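Local coordinates for protein beta-glucoside phosphorylase BglX (Unidentified, PDB 5VQE) that probably cleaves beta-glucosides by phosphorolysis, as a family GH3 enzyme, and holds a 2-deoxy-2-fluoroglucose in its sugar pocket, at residues Pro59-Tyr64 with Val141-Glu146; Gly187-Ile192 with Lys354-Leu359; Glu40-Lys45 with Arg73-Arg78; Asp52-Phe57 with Gln80-Ile85. One frame throughout, in Å; residues are numbered along the deposited sequence.

Interaction 1 of 4, residues Pro59-Tyr64 with Val141-Glu146. With G2F (2-deoxy-2-fluoro-alpha-D-glucopyranose), chain B.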
# COMPACT_ATOMS: atom_id res chain seq x y z
N PRO A 59 -2.46 -14.95 -19.73
CA PRO A 59 -2.44 -13.60 -19.16
C PRO A 59 -1.13 -12.88 -19.45
O PRO A 59 -0.10 -13.48 -19.76
CB PRO A 59 -2.61 -13.85 -17.66
CG PRO A 59 -2.03 -15.19 -17.43
CD PRO A 59 -2.35 -15.99 -18.69
N GLY A 60 -1.19 -11.56 -19.31
CA GLY A 60 -0.01 -10.73 -19.50
C GLY A 60 0.81 -10.58 -18.24
O GLY A 60 2.00 -10.25 -18.31
N ALA A 61 0.20 -10.81 -17.08
CA ALA A 61 0.86 -10.60 -15.80
C ALA A 61 0.17 -11.43 -14.72
O ALA A 61 -0.95 -11.91 -14.91
CB ALA A 61 0.87 -9.12 -15.40
N VAL A 62 0.86 -11.59 -13.59
CA VAL A 62 0.26 -12.12 -12.37
C VAL A 62 0.71 -11.24 -11.21
O VAL A 62 1.71 -10.53 -11.29
CB VAL A 62 0.65 -13.59 -12.10
CG1 VAL A 62 0.17 -14.48 -13.22
CG2 VAL A 62 2.15 -13.73 -11.91
N MET A 63 -0.05 -11.30 -10.12
CA MET A 63 0.34 -10.71 -8.84
C MET A 63 0.31 -11.78 -7.76
O MET A 63 -0.67 -12.53 -7.66
CB MET A 63 -0.58 -9.56 -8.43
CG MET A 63 -0.00 -8.75 -7.24
SD MET A 63 -1.18 -7.84 -6.22
CE MET A 63 -1.91 -9.18 -5.29
N TYR A 64 1.37 -11.86 -6.97
CA TYR A 64 1.45 -12.79 -5.85
C TYR A 64 0.82 -12.14 -4.63
O TYR A 64 1.22 -11.04 -4.23
CB TYR A 64 2.90 -13.18 -5.52
CG TYR A 64 3.66 -13.93 -6.60
CD1 TYR A 64 3.00 -14.77 -7.49
CD2 TYR A 64 5.03 -13.82 -6.71
CE1 TYR A 64 3.69 -15.46 -8.46
CE2 TYR A 64 5.74 -14.51 -7.68
CZ TYR A 64 5.06 -15.33 -8.55
OH TYR A 64 5.74 -16.02 -9.52
N VAL A 141 9.81 -11.24 -8.62
CA VAL A 141 8.95 -10.07 -8.79
C VAL A 141 9.69 -9.02 -9.61
O VAL A 141 10.86 -8.70 -9.32
CB VAL A 141 8.51 -9.52 -7.43
CG1 VAL A 141 7.77 -8.20 -7.60
CG2 VAL A 141 7.64 -10.52 -6.71
N ASN A 142 9.02 -8.48 -10.63
CA ASN A 142 9.60 -7.42 -11.44
C ASN A 142 8.73 -6.17 -11.50
O ASN A 142 9.03 -5.26 -12.28
CB ASN A 142 9.90 -7.93 -12.86
CG ASN A 142 8.70 -8.56 -13.54
OD1 ASN A 142 7.56 -8.08 -13.43
ND2 ASN A 142 8.95 -9.64 -14.28
N TRP A 143 7.70 -6.08 -10.66
CA TRP A 143 6.74 -4.98 -10.71
C TRP A 143 6.17 -4.80 -9.31
O TRP A 143 5.49 -5.70 -8.81
CB TRP A 143 5.63 -5.30 -11.71
CG TRP A 143 4.70 -4.18 -12.07
CD1 TRP A 143 4.81 -2.86 -11.74
CD2 TRP A 143 3.51 -4.30 -12.85
NE1 TRP A 143 3.76 -2.15 -12.27
CE2 TRP A 143 2.95 -3.01 -12.95
CE3 TRP A 143 2.86 -5.37 -13.47
CZ2 TRP A 143 1.76 -2.78 -13.65
CZ3 TRP A 143 1.69 -5.14 -14.15
CH2 TRP A 143 1.16 -3.85 -14.25
N THR A 144 6.45 -3.68 -8.66
CA THR A 144 5.83 -3.38 -7.37
C THR A 144 4.73 -2.36 -7.60
O THR A 144 4.92 -1.37 -8.31
CB THR A 144 6.84 -2.86 -6.34
OG1 THR A 144 6.17 -2.71 -5.09
CG2 THR A 144 7.45 -1.53 -6.73
N TYR A 145 3.55 -2.65 -7.05
CA TYR A 145 2.40 -1.77 -7.16
C TYR A 145 2.53 -0.63 -6.15
O TYR A 145 1.66 -0.43 -5.31
CB TYR A 145 1.10 -2.54 -6.91
CG TYR A 145 0.62 -3.45 -8.03
CD1 TYR A 145 0.89 -3.17 -9.36
CD2 TYR A 145 -0.15 -4.56 -7.73
CE1 TYR A 145 0.41 -3.99 -10.37
CE2 TYR A 145 -0.63 -5.38 -8.73
CZ TYR A 145 -0.36 -5.09 -10.04
OH TYR A 145 -0.85 -5.93 -11.02
N GLU A 146 3.65 0.09 -6.20
CA GLU A 146 3.97 1.16 -5.27
C GLU A 146 4.90 2.13 -5.99
O GLU A 146 5.58 1.74 -6.94
CB GLU A 146 4.64 0.63 -4.01
CG GLU A 146 4.11 -0.69 -3.45
CD GLU A 146 2.80 -0.58 -2.70
OE1 GLU A 146 2.44 0.54 -2.25
OE2 GLU A 146 2.13 -1.63 -2.54
C1 G2F B . -6.42 -2.33 -5.65
C2 G2F B . -5.76 -1.50 -4.50
C3 G2F B . -4.26 -1.30 -4.86
C4 G2F B . -3.61 -2.70 -5.09
C5 G2F B . -4.41 -3.41 -6.24
C6 G2F B . -3.85 -4.87 -6.48
O3 G2F B . -3.63 -0.76 -3.73
O4 G2F B . -2.31 -2.48 -5.57
O5 G2F B . -5.75 -3.56 -5.83
O6 G2F B . -3.82 -5.54 -5.26
F2 G2F B . -6.36 -0.29 -4.41

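Interaction 2 of 4, residues Gly187-Ile192 with Lys354-Leu359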
# COMPACT_ATOMS: atom_id res chain seq x y z
N GLY A 187 15.94 -3.23 -10.59
CA GLY A 187 15.30 -3.65 -11.82
C GLY A 187 13.82 -3.94 -11.69
O GLY A 187 13.29 -4.76 -12.44
N VAL A 188 13.15 -3.29 -10.74
CA VAL A 188 11.74 -3.53 -10.48
C VAL A 188 10.96 -2.29 -10.90
O VAL A 188 11.27 -1.17 -10.46
CB VAL A 188 11.50 -3.87 -9.00
CG1 VAL A 188 10.00 -3.92 -8.68
CG2 VAL A 188 12.16 -5.21 -8.66
N LEU A 189 9.95 -2.49 -11.73
CA LEU A 189 9.07 -1.40 -12.15
C LEU A 189 8.25 -0.90 -10.96
O LEU A 189 7.86 -1.68 -10.08
CB LEU A 189 8.14 -1.89 -13.26
CG LEU A 189 8.77 -2.48 -14.52
CD1 LEU A 189 7.69 -3.08 -15.42
CD2 LEU A 189 9.58 -1.44 -15.26
N THR A 190 7.97 0.40 -10.95
CA THR A 190 7.13 1.00 -9.93
C THR A 190 5.79 1.45 -10.50
O THR A 190 5.62 1.58 -11.72
CB THR A 190 7.82 2.19 -9.26
OG1 THR A 190 7.92 3.28 -10.18
CG2 THR A 190 9.20 1.81 -8.74
N THR A 191 4.86 1.70 -9.58
CA THR A 191 3.46 2.02 -9.90
C THR A 191 3.02 3.14 -8.99
O THR A 191 2.87 2.93 -7.78
CB THR A 191 2.56 0.81 -9.68
OG1 THR A 191 3.14 -0.35 -10.28
CG2 THR A 191 1.15 1.04 -10.26
N ILE A 192 2.76 4.33 -9.53
CA ILE A 192 2.16 5.38 -8.72
C ILE A 192 0.65 5.16 -8.66
O ILE A 192 0.00 4.92 -9.68
CB ILE A 192 2.52 6.77 -9.25
CG1 ILE A 192 2.23 6.92 -10.75
CG2 ILE A 192 3.99 7.08 -8.93
CD1 ILE A 192 2.52 8.33 -11.30
N LYS A 354 7.89 -5.36 -20.87
CA LYS A 354 8.58 -6.65 -20.82
C LYS A 354 9.93 -6.57 -21.52
O LYS A 354 10.92 -7.11 -21.02
CB LYS A 354 7.68 -7.71 -21.45
CG LYS A 354 6.43 -7.95 -20.62
CD LYS A 354 5.46 -8.94 -21.24
CE LYS A 354 4.20 -9.05 -20.38
NZ LYS A 354 3.33 -10.22 -20.69
N ALA A 355 9.99 -5.84 -22.64
CA ALA A 355 11.27 -5.62 -23.31
C ALA A 355 12.17 -4.71 -22.49
O ALA A 355 13.39 -4.92 -22.44
CB ALA A 355 11.04 -5.03 -24.70
N LYS A 356 11.60 -3.70 -21.83
CA LYS A 356 12.41 -2.82 -20.99
C LYS A 356 13.13 -3.62 -19.91
O LYS A 356 14.31 -3.36 -19.61
CB LYS A 356 11.52 -1.74 -20.36
CG LYS A 356 12.23 -0.72 -19.47
CD LYS A 356 11.21 0.18 -18.77
CE LYS A 356 11.83 1.01 -17.65
NZ LYS A 356 12.76 2.02 -18.18
N LEU A 357 12.44 -4.58 -19.31
CA LEU A 357 13.01 -5.47 -18.31
C LEU A 357 13.92 -6.53 -18.90
O LEU A 357 14.57 -7.27 -18.14
CB LEU A 357 11.87 -6.15 -17.54
CG LEU A 357 11.06 -5.28 -16.59
CD1 LEU A 357 9.79 -5.99 -16.17
CD2 LEU A 357 11.88 -4.91 -15.36
N ARG A 358 13.97 -6.65 -20.23
CA ARG A 358 14.76 -7.67 -20.92
C ARG A 358 14.33 -9.07 -20.50
O ARG A 358 15.16 -9.97 -20.35
CB ARG A 358 16.26 -7.47 -20.68
CG ARG A 358 16.69 -6.02 -20.79
CD ARG A 358 18.11 -5.90 -21.31
NE ARG A 358 18.16 -6.01 -22.77
CZ ARG A 358 18.40 -5.00 -23.60
NH1 ARG A 358 18.62 -3.77 -23.15
NH2 ARG A 358 18.41 -5.22 -24.91
N LEU A 359 13.02 -9.28 -20.32
CA LEU A 359 12.53 -10.61 -20.01
C LEU A 359 12.71 -11.55 -21.20
O LEU A 359 13.04 -12.72 -21.00
CB LEU A 359 11.05 -10.57 -19.60
CG LEU A 359 10.71 -9.67 -18.41
CD1 LEU A 359 9.23 -9.77 -18.07
CD2 LEU A 359 11.57 -9.99 -17.19

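Interaction 3 of 4, residues Glu40-Lys45 with Arg73-Arg78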
# COMPACT_ATOMS: atom_id res chain seq x y z
N GLU A 40 -3.61 -11.73 -13.52
CA GLU A 40 -4.31 -12.68 -12.67
C GLU A 40 -3.67 -12.78 -11.30
O GLU A 40 -2.44 -12.81 -11.18
CB GLU A 40 -4.33 -14.07 -13.32
CG GLU A 40 -5.38 -14.24 -14.39
CD GLU A 40 -6.80 -14.19 -13.83
OE1 GLU A 40 -7.06 -14.83 -12.79
OE2 GLU A 40 -7.64 -13.49 -14.42
N ILE A 41 -4.50 -12.85 -10.26
CA ILE A 41 -4.01 -12.97 -8.90
C ILE A 41 -3.62 -14.42 -8.63
O ILE A 41 -4.20 -15.36 -9.18
CB ILE A 41 -5.07 -12.47 -7.89
CG1 ILE A 41 -4.42 -12.18 -6.54
CG2 ILE A 41 -6.21 -13.48 -7.74
CD1 ILE A 41 -5.35 -11.43 -5.59
N ILE A 42 -2.62 -14.61 -7.77
CA ILE A 42 -2.14 -15.94 -7.43
C ILE A 42 -2.00 -16.05 -5.91
O ILE A 42 -1.43 -15.16 -5.27
CB ILE A 42 -0.81 -16.25 -8.14
CG1 ILE A 42 -1.11 -16.58 -9.60
CG2 ILE A 42 -0.07 -17.40 -7.46
CD1 ILE A 42 0.08 -16.78 -10.45
N TRP A 43 -2.52 -17.14 -5.36
CA TRP A 43 -2.41 -17.46 -3.94
C TRP A 43 -1.83 -18.87 -3.82
O TRP A 43 -1.88 -19.67 -4.75
CB TRP A 43 -3.77 -17.41 -3.20
CG TRP A 43 -4.98 -17.03 -4.04
CD1 TRP A 43 -5.37 -17.57 -5.23
CD2 TRP A 43 -5.96 -16.04 -3.71
NE1 TRP A 43 -6.52 -16.98 -5.67
CE2 TRP A 43 -6.91 -16.03 -4.76
CE3 TRP A 43 -6.14 -15.16 -2.64
CZ2 TRP A 43 -8.01 -15.18 -4.76
CZ3 TRP A 43 -7.24 -14.31 -2.65
CH2 TRP A 43 -8.15 -14.32 -3.70
N ASP A 44 -1.28 -19.16 -2.64
CA ASP A 44 -0.72 -20.48 -2.34
C ASP A 44 -1.56 -21.12 -1.24
O ASP A 44 -1.33 -20.91 -0.05
CB ASP A 44 0.75 -20.38 -1.93
CG ASP A 44 1.41 -21.75 -1.79
OD1 ASP A 44 2.57 -21.81 -1.32
OD2 ASP A 44 0.78 -22.76 -2.16
N LYS A 45 -2.56 -21.89 -1.66
CA LYS A 45 -3.37 -22.68 -0.74
C LYS A 45 -3.57 -24.05 -1.38
O LYS A 45 -3.76 -24.13 -2.60
CB LYS A 45 -4.73 -22.03 -0.46
N ARG A 73 9.40 -18.06 -5.48
CA ARG A 73 10.49 -18.34 -6.41
C ARG A 73 10.16 -19.55 -7.28
O ARG A 73 10.44 -19.55 -8.49
CB ARG A 73 11.80 -18.57 -5.65
CG ARG A 73 13.01 -18.80 -6.57
CD ARG A 73 14.30 -19.07 -5.79
NE ARG A 73 15.48 -18.84 -6.63
CZ ARG A 73 16.08 -19.76 -7.37
NH1 ARG A 73 15.64 -21.01 -7.40
NH2 ARG A 73 17.14 -19.42 -8.10
N GLU A 74 9.58 -20.58 -6.68
CA GLU A 74 9.17 -21.75 -7.45
C GLU A 74 8.05 -21.40 -8.41
O GLU A 74 8.06 -21.83 -9.58
CB GLU A 74 8.75 -22.86 -6.49
CG GLU A 74 8.39 -24.17 -7.15
CD GLU A 74 7.63 -25.09 -6.21
OE1 GLU A 74 6.49 -25.49 -6.55
OE2 GLU A 74 8.17 -25.41 -5.13
N PHE A 75 7.08 -20.60 -7.96
CA PHE A 75 5.99 -20.19 -8.84
C PHE A 75 6.51 -19.41 -10.04
O PHE A 75 6.04 -19.61 -11.17
CB PHE A 75 4.97 -19.36 -8.07
CG PHE A 75 4.01 -20.18 -7.23
CD1 PHE A 75 4.19 -21.54 -7.04
CD2 PHE A 75 2.92 -19.57 -6.63
CE1 PHE A 75 3.30 -22.26 -6.27
CE2 PHE A 75 2.03 -20.29 -5.86
CZ PHE A 75 2.22 -21.64 -5.68
N THR A 76 7.47 -18.51 -9.83
CA THR A 76 8.00 -17.73 -10.95
C THR A 76 8.59 -18.65 -12.02
O THR A 76 8.36 -18.45 -13.22
CB THR A 76 9.05 -16.74 -10.46
OG1 THR A 76 8.43 -15.76 -9.63
CG2 THR A 76 9.73 -16.04 -11.65
N GLN A 77 9.38 -19.64 -11.60
CA GLN A 77 9.98 -20.56 -12.56
C GLN A 77 8.90 -21.31 -13.33
O GLN A 77 8.93 -21.38 -14.57
CB GLN A 77 10.90 -21.54 -11.83
CG GLN A 77 12.19 -20.92 -11.33
CD GLN A 77 12.99 -21.86 -10.45
OE1 GLN A 77 12.53 -22.25 -9.38
NE2 GLN A 77 14.18 -22.24 -10.91
N ARG A 78 7.93 -21.87 -12.61
CA ARG A 78 6.88 -22.64 -13.26
C ARG A 78 6.07 -21.76 -14.21
O ARG A 78 5.81 -22.13 -15.36
CB ARG A 78 5.99 -23.26 -12.20
CG ARG A 78 6.71 -24.26 -11.32
CD ARG A 78 5.83 -24.67 -10.18
NE ARG A 78 4.54 -25.16 -10.64
CZ ARG A 78 3.56 -25.54 -9.83
NH1 ARG A 78 3.71 -25.49 -8.51
NH2 ARG A 78 2.42 -25.98 -10.35

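Interaction 4 of 4, residues Asp52-Phe57 with Gln80-Ile85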
# COMPACT_ATOMS: atom_id res chain seq x y z
N ASP A 52 -3.50 -22.48 -13.02
CA ASP A 52 -4.91 -22.21 -13.31
C ASP A 52 -5.11 -20.83 -13.92
O ASP A 52 -6.16 -20.58 -14.52
CB ASP A 52 -5.75 -22.33 -12.04
CG ASP A 52 -6.09 -23.77 -11.70
OD1 ASP A 52 -5.51 -24.68 -12.33
OD2 ASP A 52 -6.93 -23.98 -10.81
N VAL A 53 -4.15 -19.91 -13.77
CA VAL A 53 -4.28 -18.61 -14.40
C VAL A 53 -4.22 -18.69 -15.91
O VAL A 53 -4.49 -17.69 -16.59
CB VAL A 53 -3.19 -17.62 -13.91
CG1 VAL A 53 -3.19 -17.53 -12.39
CG2 VAL A 53 -1.81 -17.99 -14.44
N MET A 54 -3.89 -19.86 -16.47
CA MET A 54 -3.74 -20.02 -17.90
C MET A 54 -4.78 -20.96 -18.51
O MET A 54 -4.61 -21.37 -19.66
CB MET A 54 -2.33 -20.56 -18.22
CG MET A 54 -1.20 -19.63 -17.85
SD MET A 54 0.38 -20.49 -17.91
CE MET A 54 1.46 -19.27 -17.17
N LYS A 55 -5.83 -21.31 -17.77
CA LYS A 55 -6.81 -22.26 -18.29
C LYS A 55 -7.77 -21.63 -19.30
O LYS A 55 -8.26 -22.33 -20.19
CB LYS A 55 -7.64 -22.86 -17.15
CG LYS A 55 -6.83 -23.39 -15.99
N HIS A 56 -8.07 -20.34 -19.16
CA HIS A 56 -9.09 -19.70 -19.97
C HIS A 56 -8.53 -18.70 -20.95
O HIS A 56 -9.26 -18.26 -21.85
CB HIS A 56 -10.11 -19.02 -19.06
CG HIS A 56 -10.65 -19.92 -17.99
ND1 HIS A 56 -11.61 -20.88 -18.25
CD2 HIS A 56 -10.35 -20.04 -16.68
CE1 HIS A 56 -11.88 -21.54 -17.14
NE2 HIS A 56 -11.14 -21.04 -16.17
N PHE A 57 -7.27 -18.32 -20.79
CA PHE A 57 -6.59 -17.35 -21.64
C PHE A 57 -5.14 -17.33 -21.17
O PHE A 57 -4.79 -17.92 -20.15
CB PHE A 57 -7.22 -15.96 -21.54
CG PHE A 57 -7.46 -15.50 -20.13
CD1 PHE A 57 -8.71 -15.61 -19.56
CD2 PHE A 57 -6.42 -14.96 -19.38
CE1 PHE A 57 -8.93 -15.19 -18.26
CE2 PHE A 57 -6.64 -14.54 -18.09
CZ PHE A 57 -7.90 -14.66 -17.53
N GLN A 80 6.79 -18.74 -15.63
CA GLN A 80 7.49 -18.16 -16.77
C GLN A 80 7.81 -19.21 -17.82
O GLN A 80 7.65 -18.96 -19.02
CB GLN A 80 8.76 -17.46 -16.30
CG GLN A 80 8.52 -16.21 -15.44
CD GLN A 80 8.01 -15.02 -16.24
OE1 GLN A 80 7.38 -15.17 -17.28
NE2 GLN A 80 8.29 -13.82 -15.74
N LYS A 81 8.29 -20.38 -17.41
CA LYS A 81 8.63 -21.41 -18.39
C LYS A 81 7.39 -21.95 -19.11
O LYS A 81 7.50 -22.43 -20.23
CB LYS A 81 9.40 -22.54 -17.72
CG LYS A 81 10.86 -22.20 -17.45
N ALA A 82 6.22 -21.85 -18.49
CA ALA A 82 4.97 -22.24 -19.13
C ALA A 82 4.37 -21.15 -20.01
O ALA A 82 3.40 -21.43 -20.72
CB ALA A 82 3.95 -22.63 -18.06
N SER A 83 4.91 -19.93 -19.98
CA SER A 83 4.36 -18.80 -20.72
C SER A 83 5.14 -18.57 -22.01
O SER A 83 6.37 -18.48 -21.99
CB SER A 83 4.41 -17.52 -19.88
OG SER A 83 3.57 -17.63 -18.75
N LYS A 84 4.42 -18.43 -23.13
CA LYS A 84 5.09 -18.08 -24.38
C LYS A 84 5.64 -16.66 -24.33
O LYS A 84 6.77 -16.41 -24.75
CB LYS A 84 4.14 -18.23 -25.57
CG LYS A 84 4.80 -17.84 -26.89
CD LYS A 84 3.94 -18.14 -28.12
CE LYS A 84 2.76 -17.19 -28.23
NZ LYS A 84 2.13 -17.26 -29.58
N ILE A 85 4.83 -15.72 -23.86
CA ILE A 85 5.27 -14.35 -23.61
C ILE A 85 5.63 -14.26 -22.13
O ILE A 85 4.80 -14.60 -21.28
CB ILE A 85 4.17 -13.32 -23.95
CG1 ILE A 85 3.63 -13.52 -25.36
CG2 ILE A 85 4.71 -11.92 -23.76
CD1 ILE A 85 4.66 -13.39 -26.47

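Interaction 1 of 4, residues Pro59-Tyr64 with Val141-Glu146
Trp143 NE1, on the indole whose CZ3 meets Ala61 CB at 4.3 Å, is gripped by two hydroxyls: it hydrogen-bonds Thr237 OG1 and, weakly, Thr191 OG1. The methyl of Ala61 comes at the edge of that ring. One indole face carries Tyr145 instead, which turns its CE1 corner to it, 3.6 Å above the plane over its centre, while Trp143 CZ2 lies at the edge of the tyrosine ring, in its plane. Met63 makes the Met-aromatic contact with Tyr145: its SD lies 3.6 Å from CE2, at the ring edge and 77° off the normal. CG of Met63 is anti to the backbone N (chi1 -168°), which carries the chain out to this edge, and the bend at chi3 turns CE aside. The same sulfur is 3.6 Å from O6 of the sugar, while Tyr145 CB is 3.7 Å from its O4. The two residues therefore form an apolar wall of the sugar pocket, with Asn92, Arg163, Lys193 and His194 supplying hydrogen bonds. Tyr145 O accepts from Lys193 NZ. Strands 61-64 and 143-144 are not paired: strand 88-91 lies between them in the parallel sheet, and strand 38-42 flanks 61-64 on its other side.

Interaction 2 of 4, residues Gly187-Ile192 with Lys354-Leu359
Leu189 and Leu357 reach toward each other tip to tip, joining the segment 187-192 to the segment 354-359. From CB, which points toward 354-359, Leu189 continues to CG, set anti to the carbonyl carbon (chi1 -56°) and 4.0 Å from both CD1 and CD2 of Leu357. Its CD1 makes the closest apolar touch, 3.7 Å to Leu357 CD1. The other methyl, CD2, passes the aliphatic part of Lys356, 4.1 Å from its CE; the bend at chi4 sends the ammonium on to Pro10 O. With the isobutyl group of Leu189 cut back to an alanine's methyl, both methyls of Leu357 are likely to face a gap, and the Lys356 chain to lose the methyl it lies against. Leu357 CD2 also sits 3.2 Å from Gly187 O, a tight approach of methyl to carbonyl. Leu88 of strand 88-91 touches both leucines, so the pair continues into the sheet. Beyond Leu357 the chain turns off the helix: Arg358 has positive phi (59°), and two bonds return to the last turn, Leu359 N to Lys354 O at 3.1 Å and Arg358 N to Ala355 O at 2.9 Å, the signature of a Schellman motif.

Interaction 3 of 4, residues Glu40-Lys45 with Arg73-Arg78
Phe75 brings its ring up to Ile42, Trp43 and Asp44, each met in a different way. Ile42 and Phe75 run past each other in opposite directions, and the branch that touches is CG2 of Ile42, 3.8 Å from CD2 and 3.9 Å from CE2 of the ring. Trp43 presents its backbone: its O lies near the ring plane, at the edge, 4.1 Å from Phe75 CE2. That carbonyl oxygen is buried by the contact and has no hydrogen-bonding partner in the model. Asp44 comes across the far end of the ring, CG and OD2 both 4.0 Å from CZ, with carboxylate and ring planes 59° apart. With CG anti to the backbone N (chi1 -173°), its carboxylate extends out to this position, where OD1 forms a salt bridge with Arg71 NE. If the phenyl ring of Phe75 were reduced to the methyl of an alanine, Ile42 CG2 would probably be left facing a gap and Asp44 would lose the ring beside its carboxylate. On the helix, Glu74 and Arg78 form a weak salt bridge. Phe75 also meets the ring of Phe67 and touches Tyr64, so helix 69-82, which links strands 61-64 and 88-91 in a beta-alpha-beta unit, reaches past strand 61-64 to its neighbour, strand 38-42.

Interaction 4 of 4, residues Asp52-Phe57 with Gln80-Ile85
Met54 touches 80-85 with the end of its chain alone. Its CE lies 3.1 Å from Ser83 OG, a close approach of methyl to hydroxyl, and its SD is 4.2 Å from the methyl of Ala82. The thioether thus spans the last turn of helix 69-82 and the residue after it. Beyond CG the chain is extended, chi2 167° and chi3 -171°, which is what brings so long a side chain across from a backbone whose nearest approach, Met54 CA to Ser83 CA, is 8.7 Å. The next shell positions the serine. Ser83 OG is hydrogen-bonded to Leu79 O, one turn back in the helix, so the hydroxyl that meets CE is held by its own helix end. Its backbone follows suit, Ser83 N bonding Gln80 O at 3.1 Å. Leu79 and Pro59 also touch the Met54 side chain, and Val53 beside it lies on the same two residues. Farther out, Gln80 OE1 accepts from Leu87 N just ahead of strand 88-91, while a weak bond from Lys55 N to Asp52 O spans the turn that holds Met54. The arrangement is surface packing of a beta-alpha barrel: the loop leading into strand 61-64 is laid against the C-terminal end of the helix that follows that strand, at the end of the sheet where the strands begin.

In the fold
Interactions 1, 3 and 4 alternate their segments along the chain and fall within the family's N-terminal, TIM-barrel-clan region; interaction 2 follows interaction 1 in series. Interactions 1 and 3 have centres about 11 Å apart and share a parallel sheet, where strands 38-42 and 61-64 are neighbours, and Tyr64 OH hydrogen-bonds Thr76 OG1. Interactions 3 and 4 both use helix 69-82, their centres also about 11 Å apart, and meet where Val53 packs on Ile42 and Glu40. Lys354 NZ ties interaction 2 to interaction 1 by bonding Gly60 O. Interaction 1 alone lines the sugar site; interactions 2, 3 and 4 are structural packing elsewhere in the fold, with the centres of 2 and 4 about 19 Å apart.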